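PDB 7CJ7: L-ribulose 3-epimerase from Methylomonas sp. DH-1, which catalyses the manganese-dependent epimerization of ketoses at C3, with its highest activity toward L-ribulose and lower activity toward D-ribulose, D-allulose and D-fructose. Local coordinates for residues Y113-L116 with G117-G121; M162-G165 with L166-L169; P122-R125 with E126-A129; N224-F227 with A228-F231. All blocks are in the same frame, centred on the assembly; numbering follows the deposited sequence.

Contact 1 (Y113-L116 with G117-G121); sequences YCAL and GKYPG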
ATOM      1  N   TYR A 113     -14.191   3.605 -11.620  1.00  9.92           N
ATOM      2  CA  TYR A 113     -14.406   5.070 -11.554  1.00 10.08           C
ATOM      3  C   TYR A 113     -13.098   5.826 -11.835  1.00  9.94           C
ATOM      4  O   TYR A 113     -13.112   7.064 -11.832  1.00 10.19           O
ATOM      5  CB  TYR A 113     -14.968   5.444 -10.180  1.00 10.11           C
ATOM      6  CG  TYR A 113     -14.119   4.936  -9.051  1.00 10.11           C
ATOM      7  CD1 TYR A 113     -13.044   5.676  -8.591  1.00 11.11           C
ATOM      8  CD2 TYR A 113     -14.355   3.697  -8.474  1.00  9.99           C
ATOM      9  CE1 TYR A 113     -12.231   5.213  -7.570  1.00 10.81           C
ATOM     10  CE2 TYR A 113     -13.560   3.227  -7.441  1.00  9.65           C
ATOM     11  CZ  TYR A 113     -12.485   3.981  -6.998  1.00 10.60           C
ATOM     12  OH  TYR A 113     -11.684   3.528  -5.990  1.00 10.47           O
ATOM     13  N   CYS A 114     -12.008   5.114 -12.101  1.00  9.25           N
ATOM     14  CA  CYS A 114     -10.690   5.730 -12.406  1.00 10.26           C
ATOM     15  C   CYS A 114      -9.717   4.678 -12.948  1.00 11.01           C
ATOM     16  O   CYS A 114     -10.076   3.481 -12.984  1.00 11.21           O
ATOM     17  CB  CYS A 114     -10.094   6.372 -11.164  1.00 11.43           C
ATOM     18  SG  CYS A 114      -9.548   5.165  -9.937  1.00 14.28           S
ATOM     19  N   ALA A 115      -8.524   5.111 -13.352  1.00 11.76           N
ATOM     20  CA  ALA A 115      -7.419   4.196 -13.715  1.00 12.79           C
ATOM     21  C   ALA A 115      -6.935   3.496 -12.441  1.00 13.41           C
ATOM     22  O   ALA A 115      -6.669   4.178 -11.426  1.00 15.52           O
ATOM     23  CB  ALA A 115      -6.310   4.949 -14.407  1.00 13.48           C
ATOM     24  N   LEU A 116      -6.866   2.170 -12.469  1.00 13.40           N
ATOM     25  CA  LEU A 116      -6.304   1.365 -11.355  1.00 14.26           C
ATOM     26  C   LEU A 116      -4.788   1.519 -11.407  1.00 13.66           C
ATOM     27  O   LEU A 116      -4.205   1.139 -12.439  1.00 15.84           O
ATOM     28  CB  LEU A 116      -6.714  -0.098 -11.528  1.00 14.70           C
ATOM     29  CG  LEU A 116      -6.182  -1.061 -10.472  1.00 16.47           C
ATOM     30  CD1 LEU A 116      -6.734  -0.728  -9.107  1.00 17.02           C
ATOM     31  CD2 LEU A 116      -6.508  -2.500 -10.839  1.00 19.12           C
ATOM     32  N   GLY A 117      -4.183   2.087 -10.364  1.00 13.50           N
ATOM     33  CA  GLY A 117      -2.715   2.181 -10.262  1.00 14.78           C
ATOM     34  C   GLY A 117      -2.252   3.470  -9.614  1.00 14.51           C
ATOM     35  O   GLY A 117      -3.079   4.156  -8.996  1.00 12.92           O
ATOM     36  N   LYS A 118      -0.952   3.755  -9.717  1.00 15.90           N
ATOM     37  CA  LYS A 118      -0.289   4.786  -8.880  1.00 17.91           C
ATOM     38  C   LYS A 118      -0.293   6.135  -9.598  1.00 19.49           C
ATOM     39  O   LYS A 118       0.568   6.356 -10.447  1.00 24.77           O
ATOM     40  CB  LYS A 118       1.156   4.419  -8.536  1.00 24.19           C
ATOM     41  CG  LYS A 118       1.748   5.333  -7.469  1.00 28.33           C
ATOM     42  CD  LYS A 118       3.251   5.339  -7.357  1.00 35.11           C
ATOM     43  CE  LYS A 118       3.731   4.587  -6.140  1.00 36.33           C
ATOM     44  NZ  LYS A 118       3.338   3.166  -6.237  1.00 31.62           N
ATOM     45  N   TYR A 119      -1.209   7.017  -9.226  1.00 14.67           N
ATOM     46  CA  TYR A 119      -1.284   8.386  -9.782  1.00 15.93           C
ATOM     47  C   TYR A 119      -0.058   9.140  -9.295  1.00 16.16           C
ATOM     48  O   TYR A 119       0.356   8.962  -8.150  1.00 13.18           O
ATOM     49  CB  TYR A 119      -2.575   9.072  -9.341  1.00 14.89           C
ATOM     50  CG  TYR A 119      -3.785   8.669 -10.142  1.00 15.39           C
ATOM     51  CD1 TYR A 119      -4.099   9.318 -11.322  1.00 15.47           C
ATOM     52  CD2 TYR A 119      -4.609   7.632  -9.736  1.00 16.02           C
ATOM     53  CE1 TYR A 119      -5.217   8.979 -12.064  1.00 14.09           C
ATOM     54  CE2 TYR A 119      -5.725   7.276 -10.472  1.00 15.44           C
ATOM     55  CZ  TYR A 119      -6.032   7.954 -11.640  1.00 15.26           C
ATOM     56  OH  TYR A 119      -7.127   7.623 -12.384  1.00 16.11           O
ATOM     57  N   PRO A 120       0.545   9.991 -10.152  1.00 17.71           N
ATOM     58  CA  PRO A 120       1.751  10.729  -9.788  1.00 18.49           C
ATOM     59  C   PRO A 120       1.456  11.966  -8.932  1.00 19.86           C
ATOM     60  O   PRO A 120       2.385  12.633  -8.523  1.00 21.40           O
ATOM     61  CB  PRO A 120       2.304  11.146 -11.160  1.00 20.74           C
ATOM     62  CG  PRO A 120       1.071  11.335 -12.003  1.00 19.11           C
ATOM     63  CD  PRO A 120       0.112  10.255 -11.534  1.00 17.72           C
ATOM     64  N   GLY A 121       0.174  12.267  -8.724  1.00 17.15           N
ATOM     65  CA  GLY A 121      -0.257  13.469  -7.989  1.00 18.27           C
ATOM     66  C   GLY A 121      -1.718  13.375  -7.588  1.00 17.44           C
ATOM     67  O   GLY A 121      -2.430  12.454  -7.995  1.00 16.46           O
TER
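Tyr-119 reaches back to Ala-115 and Cys-114 and closes a local turn in the TIM barrel. The turn belongs to the loop that leaves strand 107-112 and leads to helix 125-143. The side chain of Tyr-119 can be followed outward. CB and CG lie too far from residues 113-116 to touch them. The first torsion places CG beside the backbone N of Tyr-119 (chi1 -80°), and the ring then runs back toward the earlier part of the loop. CE2 comes first, 3.4 Å from Ala-115 O, which meets the ring obliquely. CZ follows, with Ala-115 CB at 4.1 Å. The hydroxyl makes the polar contact. Tyr-119 OH accepts a hydrogen bond from Ala-115 N at 3.0 Å, bent to 137° at the hydrogen. Tyr-119 OH is also hydrogen-bonded to Asp-77, so the hydroxyl ties two loops together.

Leu-116 turns the other way, toward the sugar pocket. Its side chain lies about 4 Å from the bound L-sorbose and touches Glu-158, which binds D-fructose. Next in the chain, Gly-117 has backbone angles that suit a residue without CB. A CB there would be jammed against the carbonyl oxygen of Leu-116. The loop also faces the dimer partner, where Tyr-119 packs on Trp-264 of the second subunit. At the tip of the Tyr-119 side chain, Cys-114 CB packs beside the hydroxyl, 3.4 Å from Tyr-119 OH.

Contact 2 (M162-G165 with L166-L169); sequences MNTG and LEGL
Thr-164 is the N-cap of helix 165-175, and its carbonyl meets the first helical turn at Gly-168. This helix follows strand 148-152 in the TIM barrel. Gly-168 N donates to Thr-164 O at 3.0 Å, in the carbonyl plane. Leu-169 N donates to Gly-165 O at 2.9 Å, and the helical pattern is under way.

The side chains add two more bonds. Thr-164 OG1 sits between its own backbone N and carbonyl carbon (chi1 70°), where it accepts from Glu-167 N at 3.2 Å. Glu-167 runs back across Thr-164, extended beyond CG. Its CG passes 3.4 Å from Thr-164 OG1. Its OE1 then takes the hydrogen of Asn-163 N at 3.1 Å, in a nearly straight bond of 173°. Cutting Glu-167 back to an alanine would probably leave Asn-163 N without this acceptor and uncover one side of Thr-164 OG1.

Thr-164 and Glu-167 also pack on Arg-265 of the second subunit. The amide of Asn-163 has partners elsewhere: ND2 donates to Val-154 O and Thr-159 O. On another side of the turn, the bent chain of Met-162 lays its methyl CE 3.8 Å from Gly-168 CA.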
ATOM      1  N   MET A 162     -10.786   7.951  -4.023  1.00 15.37           N
ATOM      2  CA  MET A 162     -11.417   7.573  -2.731  1.00 16.13           C
ATOM      3  C   MET A 162     -10.669   6.394  -2.118  1.00 14.13           C
ATOM      4  O   MET A 162     -10.574   5.335  -2.767  1.00 14.22           O
ATOM      5  CB  MET A 162     -12.893   7.211  -2.906  1.00 20.06           C
ATOM      6  CG  MET A 162     -13.205   6.610  -4.249  1.00 24.19           C
ATOM      7  SD  MET A 162     -14.984   6.496  -4.551  1.00 36.22           S
ATOM      8  CE  MET A 162     -15.206   4.796  -4.049  1.00 19.23           C
ATOM      9  N   ASN A 163     -10.173   6.581  -0.899  1.00 12.79           N
ATOM     10  CA  ASN A 163      -9.312   5.588  -0.219  1.00 12.48           C
ATOM     11  C   ASN A 163      -9.987   5.083   1.056  1.00 12.03           C
ATOM     12  O   ASN A 163      -9.462   4.118   1.619  1.00 12.93           O
ATOM     13  CB  ASN A 163      -7.933   6.164   0.108  1.00 13.68           C
ATOM     14  CG  ASN A 163      -7.188   6.699  -1.094  1.00 12.55           C
ATOM     15  OD1 ASN A 163      -6.590   7.760  -1.006  1.00 13.98           O
ATOM     16  ND2 ASN A 163      -7.182   5.969  -2.196  1.00 11.41           N
ATOM     17  N   THR A 164     -11.109   5.671   1.486  1.00 10.95           N
ATOM     18  CA  THR A 164     -11.882   5.159   2.645  1.00 11.95           C
ATOM     19  C   THR A 164     -13.357   5.009   2.280  1.00 11.19           C
ATOM     20  O   THR A 164     -13.829   5.704   1.369  1.00 10.07           O
ATOM     21  CB  THR A 164     -11.784   6.062   3.882  1.00 12.15           C
ATOM     22  OG1 THR A 164     -12.504   7.272   3.639  1.00 13.07           O
ATOM     23  CG2 THR A 164     -10.358   6.378   4.262  1.00 13.48           C
ATOM     24  N   GLY A 165     -14.063   4.126   2.981  1.00 12.23           N
ATOM     25  CA  GLY A 165     -15.513   3.950   2.805  1.00 11.89           C
ATOM     26  C   GLY A 165     -16.246   5.270   2.990  1.00 12.38           C
ATOM     27  O   GLY A 165     -17.173   5.544   2.224  1.00 12.51           O
ATOM     28  N   LEU A 166     -15.829   6.090   3.955  1.00 12.94           N
ATOM     29  CA  LEU A 166     -16.489   7.394   4.230  1.00 13.87           C
ATOM     30  C   LEU A 166     -16.356   8.308   3.001  1.00 13.15           C
ATOM     31  O   LEU A 166     -17.350   8.964   2.633  1.00 13.37           O
ATOM     32  CB  LEU A 166     -15.869   8.021   5.477  1.00 15.29           C
ATOM     33  CG  LEU A 166     -15.947   7.173   6.745  1.00 17.77           C
ATOM     34  CD1 LEU A 166     -15.479   7.967   7.959  1.00 20.09           C
ATOM     35  CD2 LEU A 166     -17.359   6.645   6.962  1.00 18.45           C
ATOM     36  N   GLU A 167     -15.180   8.358   2.376  1.00 11.89           N
ATOM     37  CA  GLU A 167     -14.987   9.145   1.135  1.00 12.61           C
ATOM     38  C   GLU A 167     -15.852   8.557   0.018  1.00 10.45           C
ATOM     39  O   GLU A 167     -16.437   9.344  -0.757  1.00 10.49           O
ATOM     40  CB  GLU A 167     -13.522   9.175   0.713  1.00 14.74           C
ATOM     41  CG  GLU A 167     -12.670  10.021   1.619  1.00 18.22           C
ATOM     42  CD  GLU A 167     -11.260  10.211   1.104  1.00 24.48           C
ATOM     43  OE1 GLU A 167     -10.779   9.314   0.358  1.00 26.71           O
ATOM     44  OE2 GLU A 167     -10.642  11.231   1.458  1.00 28.20           O
ATOM     45  N   GLY A 168     -15.927   7.232  -0.087  1.00 10.63           N
ATOM     46  CA  GLY A 168     -16.753   6.580  -1.120  1.00 10.20           C
ATOM     47  C   GLY A 168     -18.222   6.942  -0.952  1.00 10.46           C
ATOM     48  O   GLY A 168     -18.923   7.119  -1.968  1.00 11.36           O
ATOM     49  N   LEU A 169     -18.702   7.038   0.284  1.00  9.48           N
ATOM     50  CA  LEU A 169     -20.136   7.333   0.552  1.00 10.20           C
ATOM     51  C   LEU A 169     -20.459   8.789   0.159  1.00 10.59           C
ATOM     52  O   LEU A 169     -21.531   9.011  -0.405  1.00 10.34           O
ATOM     53  CB  LEU A 169     -20.457   7.033   2.017  1.00 10.15           C
ATOM     54  CG  LEU A 169     -20.461   5.551   2.389  1.00 10.41           C
ATOM     55  CD1 LEU A 169     -20.595   5.379   3.891  1.00 12.31           C
ATOM     56  CD2 LEU A 169     -21.569   4.802   1.661  1.00  9.94           C
TER

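Contact 3 (P122-R125 with E126-A129); sequences PASR and ENRA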
ATOM      1  N   PRO A 122      -2.191  14.316  -6.747  1.00 19.26           N
ATOM      2  CA  PRO A 122      -3.567  14.284  -6.265  1.00 19.24           C
ATOM      3  C   PRO A 122      -4.587  14.612  -7.364  1.00 18.41           C
ATOM      4  O   PRO A 122      -4.217  15.200  -8.374  1.00 18.32           O
ATOM      5  CB  PRO A 122      -3.598  15.345  -5.159  1.00 21.61           C
ATOM      6  CG  PRO A 122      -2.455  16.287  -5.504  1.00 23.40           C
ATOM      7  CD  PRO A 122      -1.409  15.430  -6.193  1.00 19.56           C
ATOM      8  N   ALA A 123      -5.837  14.207  -7.136  1.00 16.73           N
ATOM      9  CA  ALA A 123      -6.992  14.433  -8.033  1.00 16.94           C
ATOM     10  C   ALA A 123      -7.436  15.890  -7.909  1.00 16.99           C
ATOM     11  O   ALA A 123      -7.532  16.396  -6.782  1.00 21.29           O
ATOM     12  CB  ALA A 123      -8.119  13.490  -7.683  1.00 17.07           C
ATOM     13  N   SER A 124      -7.692  16.537  -9.038  1.00 15.88           N
ATOM     14  CA  SER A 124      -8.292  17.891  -9.105  1.00 15.93           C
ATOM     15  C   SER A 124      -9.797  17.778  -8.846  1.00 15.71           C
ATOM     16  O   SER A 124     -10.334  16.639  -8.900  1.00 15.21           O
ATOM     17  CB  SER A 124      -8.030  18.508 -10.438  1.00 15.13           C
ATOM     18  OG  SER A 124      -8.740  17.795 -11.438  1.00 17.89           O
ATOM     19  N   ARG A 125     -10.461  18.910  -8.613  1.00 15.94           N
ATOM     20  CA  ARG A 125     -11.944  18.947  -8.513  1.00 18.67           C
ATOM     21  C   ARG A 125     -12.521  18.430  -9.837  1.00 16.06           C
ATOM     22  O   ARG A 125     -13.570  17.769  -9.809  1.00 15.45           O
ATOM     23  CB  ARG A 125     -12.434  20.354  -8.159  1.00 22.93           C
ATOM     24  CG  ARG A 125     -11.723  20.945  -6.949  1.00 31.09           C
ATOM     25  CD  ARG A 125     -12.350  22.230  -6.449  1.00 36.90           C
ATOM     26  NE  ARG A 125     -13.660  21.953  -5.880  1.00 45.20           N
ATOM     27  CZ  ARG A 125     -14.489  22.857  -5.372  1.00 50.10           C
ATOM     28  NH1 ARG A 125     -15.652  22.451  -4.896  1.00 55.73           N
ATOM     29  NH2 ARG A 125     -14.168  24.142  -5.337  1.00 42.54           N
ATOM     30  N   GLU A 126     -11.854  18.704 -10.962  1.00 15.65           N
ATOM     31  CA  GLU A 126     -12.361  18.297 -12.299  1.00 15.46           C
ATOM     32  C   GLU A 126     -12.267  16.774 -12.436  1.00 13.74           C
ATOM     33  O   GLU A 126     -13.231  16.172 -12.968  1.00 13.88           O
ATOM     34  CB  GLU A 126     -11.603  18.972 -13.437  1.00 18.76           C
ATOM     35  CG  GLU A 126     -11.923  20.434 -13.587  1.00 23.54           C
ATOM     36  CD  GLU A 126     -10.926  21.373 -12.933  1.00 28.93           C
ATOM     37  OE1 GLU A 126     -10.030  20.896 -12.182  1.00 26.71           O
ATOM     38  OE2 GLU A 126     -11.045  22.586 -13.180  1.00 38.79           O
ATOM     39  N   ASN A 127     -11.168  16.179 -11.970  1.00 11.64           N
ATOM     40  CA  ASN A 127     -10.978  14.703 -11.976  1.00 11.60           C
ATOM     41  C   ASN A 127     -12.158  14.078 -11.229  1.00 11.21           C
ATOM     42  O   ASN A 127     -12.787  13.151 -11.773  1.00 11.93           O
ATOM     43  CB  ASN A 127      -9.653  14.269 -11.345  1.00 11.96           C
ATOM     44  CG  ASN A 127      -8.420  14.640 -12.143  1.00 12.04           C
ATOM     45  OD1 ASN A 127      -7.418  15.040 -11.562  1.00 16.73           O
ATOM     46  ND2 ASN A 127      -8.468  14.512 -13.460  1.00 11.89           N
ATOM     47  N   ARG A 128     -12.465  14.574 -10.027  1.00 10.79           N
ATOM     48  CA  ARG A 128     -13.541  13.990  -9.186  1.00 12.10           C
ATOM     49  C   ARG A 128     -14.897  14.196  -9.870  1.00 11.79           C
ATOM     50  O   ARG A 128     -15.680  13.238  -9.927  1.00 11.61           O
ATOM     51  CB  ARG A 128     -13.520  14.572  -7.770  1.00 13.69           C
ATOM     52  CG  ARG A 128     -14.509  13.886  -6.835  1.00 17.31           C
ATOM     53  CD  ARG A 128     -14.877  14.777  -5.670  1.00 21.56           C
ATOM     54  NE  ARG A 128     -15.928  14.240  -4.825  1.00 23.34           N
ATOM     55  CZ  ARG A 128     -15.717  13.366  -3.856  1.00 24.52           C
ATOM     56  NH1 ARG A 128     -16.723  12.951  -3.114  1.00 24.26           N
ATOM     57  NH2 ARG A 128     -14.499  12.905  -3.632  1.00 24.63           N
ATOM     58  N   ALA A 129     -15.174  15.400 -10.374  1.00 12.06           N
ATOM     59  CA  ALA A 129     -16.433  15.727 -11.091  1.00 12.66           C
ATOM     60  C   ALA A 129     -16.616  14.791 -12.300  1.00 11.32           C
ATOM     61  O   ALA A 129     -17.728  14.283 -12.511  1.00 10.72           O
ATOM     62  CB  ALA A 129     -16.395  17.165 -11.530  1.00 12.91           C
TER
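Ser-124 and Asn-127 form a capping box at the start of helix 125-143. Two side-chain to backbone bonds define it. Asn-127 N donates to Ser-124 OG at 3.0 Å, and Ser-124 N donates to Asn-127 OD1 at 2.9 Å. The second donor lies 26° out of the carbonyl plane of the Asn-127 amide. With chi1 at 67°, Ser-124 OG turns back over its own main chain toward Asn-127 N.

Backbone bonds come next. Arg-128 N donates to Ser-124 O at 3.2 Å, and Ala-129 N to Arg-125 O at 2.9 Å.

Apolar contact is slight. Ala-123 CB meets Asn-127 CB at 4.0 Å.

The other end of the Asn-127 amide is also held, since ND2 donates to Thr-79 O. Replacing Asn-127 with a leucine would probably leave both Ser-124 N and Thr-79 O without their partner in this amide.

The cap lies at the surface, where the loop after strand 107-112 enters helix 125-143. Ala-123 packs on the loop at Asn-160 and Ile-161, which leads from strand 148-152 to helix 165-175. Glu-126 and Asn-127 pack on Thr-81, just before helix 83-102.

Contact 4 (N224-F227 with A228-F231); sequences NVDF and ASFF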
ATOM      1  N   ASN A 224      -2.359  -9.627   8.980  1.00 11.87           N
ATOM      2  CA  ASN A 224      -2.642  -8.654  10.056  1.00 11.94           C
ATOM      3  C   ASN A 224      -4.103  -8.187  10.038  1.00 12.29           C
ATOM      4  O   ASN A 224      -4.469  -7.377  10.923  1.00 12.45           O
ATOM      5  CB  ASN A 224      -1.688  -7.470   9.939  1.00 12.48           C
ATOM      6  CG  ASN A 224      -0.243  -7.898  10.032  1.00 13.34           C
ATOM      7  OD1 ASN A 224       0.101  -8.722  10.881  1.00 15.34           O
ATOM      8  ND2 ASN A 224       0.598  -7.350   9.168  1.00 14.56           N
ATOM      9  N   VAL A 225      -4.923  -8.623   9.082  1.00 10.61           N
ATOM     10  CA  VAL A 225      -6.298  -8.054   8.973  1.00 11.60           C
ATOM     11  C   VAL A 225      -7.118  -8.495  10.188  1.00 11.82           C
ATOM     12  O   VAL A 225      -7.131  -9.703  10.512  1.00 12.32           O
ATOM     13  CB  VAL A 225      -7.012  -8.413   7.662  1.00 11.37           C
ATOM     14  CG1 VAL A 225      -8.509  -8.168   7.763  1.00 12.01           C
ATOM     15  CG2 VAL A 225      -6.422  -7.645   6.498  1.00 12.62           C
ATOM     16  N   ASP A 226      -7.815  -7.544  10.809  1.00 12.37           N
ATOM     17  CA  ASP A 226      -8.743  -7.835  11.929  1.00 13.83           C
ATOM     18  C   ASP A 226     -10.066  -8.334  11.341  1.00 13.62           C
ATOM     19  O   ASP A 226     -11.028  -7.551  11.256  1.00 13.95           O
ATOM     20  CB  ASP A 226      -8.956  -6.608  12.814  1.00 17.06           C
ATOM     21  CG  ASP A 226      -9.642  -6.920  14.131  1.00 18.58           C
ATOM     22  OD1 ASP A 226     -10.279  -7.993  14.223  1.00 18.16           O
ATOM     23  OD2 ASP A 226      -9.544  -6.077  15.051  1.00 22.35           O
ATOM     24  N   PHE A 227     -10.124  -9.600  10.949  1.00 12.86           N
ATOM     25  CA  PHE A 227     -11.359 -10.185  10.373  1.00 13.24           C
ATOM     26  C   PHE A 227     -12.461 -10.250  11.432  1.00 11.95           C
ATOM     27  O   PHE A 227     -13.635 -10.107  11.050  1.00 14.76           O
ATOM     28  CB  PHE A 227     -11.077 -11.548   9.747  1.00 12.67           C
ATOM     29  CG  PHE A 227     -10.352 -11.448   8.434  1.00 12.35           C
ATOM     30  CD1 PHE A 227     -10.957 -10.852   7.341  1.00 12.58           C
ATOM     31  CD2 PHE A 227      -9.062 -11.935   8.298  1.00 12.38           C
ATOM     32  CE1 PHE A 227     -10.287 -10.757   6.136  1.00 12.89           C
ATOM     33  CE2 PHE A 227      -8.401 -11.845   7.088  1.00 13.50           C
ATOM     34  CZ  PHE A 227      -9.012 -11.244   6.014  1.00 13.65           C
ATOM     35  N   ALA A 228     -12.117 -10.417  12.708  1.00 13.60           N
ATOM     36  CA  ALA A 228     -13.119 -10.507  13.797  1.00 13.57           C
ATOM     37  C   ALA A 228     -13.955  -9.222  13.804  1.00 14.07           C
ATOM     38  O   ALA A 228     -15.202  -9.315  13.871  1.00 15.75           O
ATOM     39  CB  ALA A 228     -12.450 -10.757  15.130  1.00 14.55           C
ATOM     40  N   SER A 229     -13.286  -8.070  13.729  1.00 13.08           N
ATOM     41  CA  SER A 229     -13.911  -6.727  13.729  1.00 14.13           C
ATOM     42  C   SER A 229     -14.737  -6.548  12.454  1.00 12.35           C
ATOM     43  O   SER A 229     -15.885  -6.075  12.530  1.00 12.58           O
ATOM     44  CB  SER A 229     -12.869  -5.653  13.877  1.00 17.45           C
ATOM     45  OG  SER A 229     -13.483  -4.385  13.907  1.00 19.17           O
ATOM     46  N   PHE A 230     -14.183  -6.938  11.313  1.00 10.62           N
ATOM     47  CA  PHE A 230     -14.845  -6.744  10.007  1.00 10.94           C
ATOM     48  C   PHE A 230     -16.136  -7.571   9.944  1.00 11.12           C
ATOM     49  O   PHE A 230     -17.179  -7.016   9.571  1.00 11.67           O
ATOM     50  CB  PHE A 230     -13.913  -7.115   8.860  1.00 10.69           C
ATOM     51  CG  PHE A 230     -14.551  -6.869   7.523  1.00  9.72           C
ATOM     52  CD1 PHE A 230     -14.852  -5.579   7.123  1.00  9.77           C
ATOM     53  CD2 PHE A 230     -14.912  -7.923   6.701  1.00  9.64           C
ATOM     54  CE1 PHE A 230     -15.444  -5.341   5.894  1.00  9.29           C
ATOM     55  CE2 PHE A 230     -15.505  -7.685   5.471  1.00  9.74           C
ATOM     56  CZ  PHE A 230     -15.784  -6.396   5.077  1.00 10.29           C
ATOM     57  N   PHE A 231     -16.082  -8.868  10.260  1.00 10.77           N
ATOM     58  CA  PHE A 231     -17.278  -9.743  10.146  1.00 11.19           C
ATOM     59  C   PHE A 231     -18.330  -9.342  11.192  1.00 11.56           C
ATOM     60  O   PHE A 231     -19.538  -9.444  10.913  1.00 12.80           O
ATOM     61  CB  PHE A 231     -16.886 -11.218  10.186  1.00 11.65           C
ATOM     62  CG  PHE A 231     -16.229 -11.692   8.917  1.00 11.88           C
ATOM     63  CD1 PHE A 231     -16.903 -11.640   7.708  1.00 11.72           C
ATOM     64  CD2 PHE A 231     -14.932 -12.183   8.929  1.00 12.74           C
ATOM     65  CE1 PHE A 231     -16.303 -12.079   6.536  1.00 11.45           C
ATOM     66  CE2 PHE A 231     -14.340 -12.636   7.760  1.00 12.34           C
ATOM     67  CZ  PHE A 231     -15.024 -12.583   6.568  1.00 11.89           C
TER
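Asp-226 and Ser-229 meet because the first torsion of Asp-226 sets its carboxylate beside the carbonyl carbon and opposite the backbone N (chi1 -167°). Asp-226 is thereby the N-cap of helix 227-236, which follows strand 207-212 in the TIM barrel. Phe-227 and Phe-231 share nearly the same first torsion, about -75°. Their side chains therefore lie side by side and point the same way, one helical turn apart.

At the cap, Ser-229 N donates to Asp-226 OD1 at 3.0 Å. The donor comes from well above the carboxylate plane. Ser-229 CB packs 3.5 Å from Asp-226 CG. Asp-226 is the central residue of an inverse gamma turn, with a weak bond from Phe-227 N to Val-225 O. The helix bonds then begin. Phe-230 N donates to Asp-226 O at 3.2 Å. Phe-231 N donates to Phe-227 O at 2.9 Å, almost straight.

The phenylalanines turn inward. Phe-227 carries Val-225 CG1 over the centre of one ring face, 3.4 Å above the plane. It also makes an edge-to-face contact with Phe-281 of helix 271-285. Phe-230 packs on Val-210 and Ile-212 of strand 207-212 and on Met-189 of helix 186-192. Phe-227 and Phe-231 also pack on Ile-212, so all three rings lie between helix 227-236 and strand 207-212. Between the two paired rings, Phe-227 CD1 touches Phe-231 CE2 at 3.8 Å.

In the fold
Contacts 2, 3 and 4 each cap the first turn of a barrel helix, whereas contact 1 is a turn within a loop. Contacts 1 and 3 follow each other in the same strand-to-helix connection. Contact 1 is buried near the sugar; contact 3 is at the surface, away from the annotated sites, and relies on polar bonds. Contact 2 is buried and meets contact 1 where Met-162 CG packs on Tyr-113 CE1. All four reach the second subunit, contacts 3 and 4 through a single residue each. Contact 4 is partly buried, its centre about 32 Å from that of contact 3. The capping groups differ: threonine, serine and aspartate. Only contact 4 adds a cluster of aromatic rings.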